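Long-range contact in 2-(3-amino-3-carboxypropyl)histidine synthase (PDB 3LZD), which catalyses the first step of diphthamide biosynthesis, transferring the 3-amino-3-carboxypropyl group of S-adenosylmethionine to a histidine of elongation factor 2: residues A133-V138 / D236-A241. Residues are numbered along the deposited sequence; the frame is centred on the assembly and turned at random.
Sequences ARVSVV and DPYTKA
CG2 of Val135 sits over one face of the Tyr238 ring, and CB of Val135 makes an off-centre CH-pi contact, 4.3 Å from the ring centroid and 28° off its normal. CG1 of Val135 lies by the phenolic end, 3.6 Å from CZ of Tyr238. With CG1 of Val135 held between the backbone N and the carbonyl carbon (chi1 63°), CG2 is anti to that N and reaches Pro237, whose CB lies 4.2 Å away. An alanine here would lose both methyl groups, and the outer part of the Tyr238 ring would probably be left freer to shift. CB of Ala133 adds a contact at OH of Tyr238, and CG1 of Val137 packs 4.0 Å from CB of Pro237. Two waters supply the polar links. Water 1 accepts from the backbone N of Val135 and bonds OH of Tyr238; water 2 donates to O of Ser136 and to O of Pro237, the latter at 2.8 Å. The contact thus sets the turn between antiparallel neighbours 231-235 and 242-244, at the margin of a mixed sheet, against the segment leading from strand 126-130 of another sheet into helix 138-143. That turn is shaped by an Asx motif: OD2 of Asp236 accepts from N of Tyr238 at 2.7 Å, nearly along the C-O axis, and from N of Thr239 at 3.0 Å, 61° out of the carboxylate plane. An ST turn follows: OG1 of Thr239 accepts from N of Ala241. Beyond the pair, Gln166 accepts from N of Val137, and Asn144 bonds O of Lys240.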
loop_
_atom_site.group_PDB
_atom_site.type_symbol
_atom_site.label_atom_id
_atom_site.label_comp_id
_atom_site.label_asym_id
_atom_site.label_seq_id
_atom_site.Cartn_x
_atom_site.Cartn_y
_atom_site.Cartn_z
ATOM N N ALA A 133 25.788 -0.697 -12.834
ATOM C CA ALA A 133 25.754 -0.983 -14.267
ATOM C C ALA A 133 27.185 -1.138 -14.750
ATOM O O ALA A 133 28.080 -0.411 -14.324
ATOM C CB ALA A 133 25.067 0.149 -15.019
ATOM N N ARG A 134 27.400 -2.085 -15.649
ATOM C CA ARG A 134 28.734 -2.337 -16.159
ATOM C C ARG A 134 29.287 -1.278 -17.118
ATOM O O ARG A 134 30.480 -1.010 -17.117
ATOM C CB ARG A 134 28.754 -3.694 -16.867
ATOM C CG ARG A 134 30.145 -4.204 -17.182
ATOM C CD ARG A 134 30.095 -5.644 -17.639
ATOM N NE ARG A 134 29.528 -6.520 -16.612
ATOM C CZ ARG A 134 30.186 -6.967 -15.545
ATOM N NH1 ARG A 134 31.455 -6.630 -15.347
ATOM N NH2 ARG A 134 29.572 -7.757 -14.671
ATOM N N VAL A 135 28.423 -0.668 -17.921
ATOM C CA VAL A 135 28.884 0.288 -18.918
ATOM C C VAL A 135 29.987 1.282 -18.523
ATOM O O VAL A 135 29.872 2.015 -17.534
ATOM C CB VAL A 135 27.705 1.079 -19.515
ATOM C CG1 VAL A 135 27.020 1.917 -18.427
ATOM C CG2 VAL A 135 28.217 1.973 -20.648
ATOM N N SER A 136 31.064 1.294 -19.309
ATOM C CA SER A 136 32.164 2.236 -19.075
ATOM C C SER A 136 31.696 3.584 -19.623
ATOM O O SER A 136 31.206 3.654 -20.743
ATOM C CB SER A 136 33.411 1.794 -19.828
ATOM O OG SER A 136 34.378 2.825 -19.804
ATOM N N VAL A 137 31.849 4.652 -18.853
ATOM C CA VAL A 137 31.375 5.952 -19.322
ATOM C C VAL A 137 32.376 6.827 -20.099
ATOM O O VAL A 137 31.975 7.769 -20.783
ATOM C CB VAL A 137 30.836 6.802 -18.136
ATOM C CG1 VAL A 137 29.913 5.952 -17.263
ATOM C CG2 VAL A 137 31.999 7.375 -17.324
ATOM N N VAL A 138 33.662 6.522 -20.005
ATOM C CA VAL A 138 34.662 7.347 -20.672
ATOM C C VAL A 138 34.475 7.577 -22.174
ATOM O O VAL A 138 34.503 8.719 -22.624
ATOM C CB VAL A 138 36.073 6.812 -20.403
ATOM C CG1 VAL A 138 37.104 7.714 -21.068
ATOM C CG2 VAL A 138 36.312 6.762 -18.899
ATOM N N ASP A 236 24.467 10.506 -22.093
ATOM C CA ASP A 236 24.023 9.120 -21.948
ATOM C C ASP A 236 25.222 8.223 -22.272
ATOM O O ASP A 236 25.761 8.272 -23.373
ATOM C CB ASP A 236 22.859 8.863 -22.915
ATOM C CG ASP A 236 22.303 7.438 -22.832
ATOM O OD1 ASP A 236 21.062 7.307 -22.801
ATOM O OD2 ASP A 236 23.087 6.459 -22.824
ATOM N N PRO A 237 25.654 7.392 -21.308
ATOM C CA PRO A 237 26.800 6.504 -21.525
ATOM C C PRO A 237 26.588 5.382 -22.539
ATOM O O PRO A 237 27.544 4.834 -23.069
ATOM C CB PRO A 237 27.097 5.980 -20.121
ATOM C CG PRO A 237 25.713 5.900 -19.512
ATOM C CD PRO A 237 25.083 7.206 -19.959
ATOM N N TYR A 238 25.338 5.044 -22.812
ATOM C CA TYR A 238 25.044 3.990 -23.768
ATOM C C TYR A 238 24.966 4.482 -25.213
ATOM O O TYR A 238 25.580 3.904 -26.102
ATOM C CB TYR A 238 23.732 3.291 -23.411
ATOM C CG TYR A 238 23.739 2.599 -22.071
ATOM C CD1 TYR A 238 23.362 3.277 -20.908
ATOM C CD2 TYR A 238 24.099 1.259 -21.968
ATOM C CE1 TYR A 238 23.341 2.627 -19.679
ATOM C CE2 TYR A 238 24.082 0.600 -20.754
ATOM C CZ TYR A 238 23.704 1.290 -19.613
ATOM O OH TYR A 238 23.714 0.643 -18.403
ATOM N N THR A 239 24.203 5.543 -25.442
ATOM C CA THR A 239 24.035 6.097 -26.784
ATOM C C THR A 239 25.074 7.159 -27.139
ATOM O O THR A 239 25.259 7.477 -28.315
ATOM C CB THR A 239 22.671 6.747 -26.925
ATOM O OG1 THR A 239 22.545 7.779 -25.944
ATOM C CG2 THR A 239 21.567 5.728 -26.719
ATOM N N LYS A 240 25.734 7.707 -26.120
ATOM C CA LYS A 240 26.733 8.750 -26.297
ATOM C C LYS A 240 26.052 10.039 -26.734
ATOM O O LYS A 240 26.707 10.984 -27.158
ATOM C CB LYS A 240 27.774 8.340 -27.336
ATOM C CG LYS A 240 28.609 7.126 -26.943
ATOM C CD LYS A 240 29.517 6.681 -28.076
ATOM C CE LYS A 240 30.259 5.403 -27.712
ATOM N NZ LYS A 240 30.971 4.796 -28.873
ATOM N N ALA A 241 24.732 10.073 -26.644
ATOM C CA ALA A 241 24.001 11.275 -27.033
ATOM C C ALA A 241 24.121 12.310 -25.929
ATOM O O ALA A 241 24.205 11.950 -24.748
ATOM C CB ALA A 241 22.540 10.949 -27.270
HETATM O O HOH W 1 25.598 -1.548 -18.142
HETATM O O HOH W 2 30.316 5.152 -22.819
#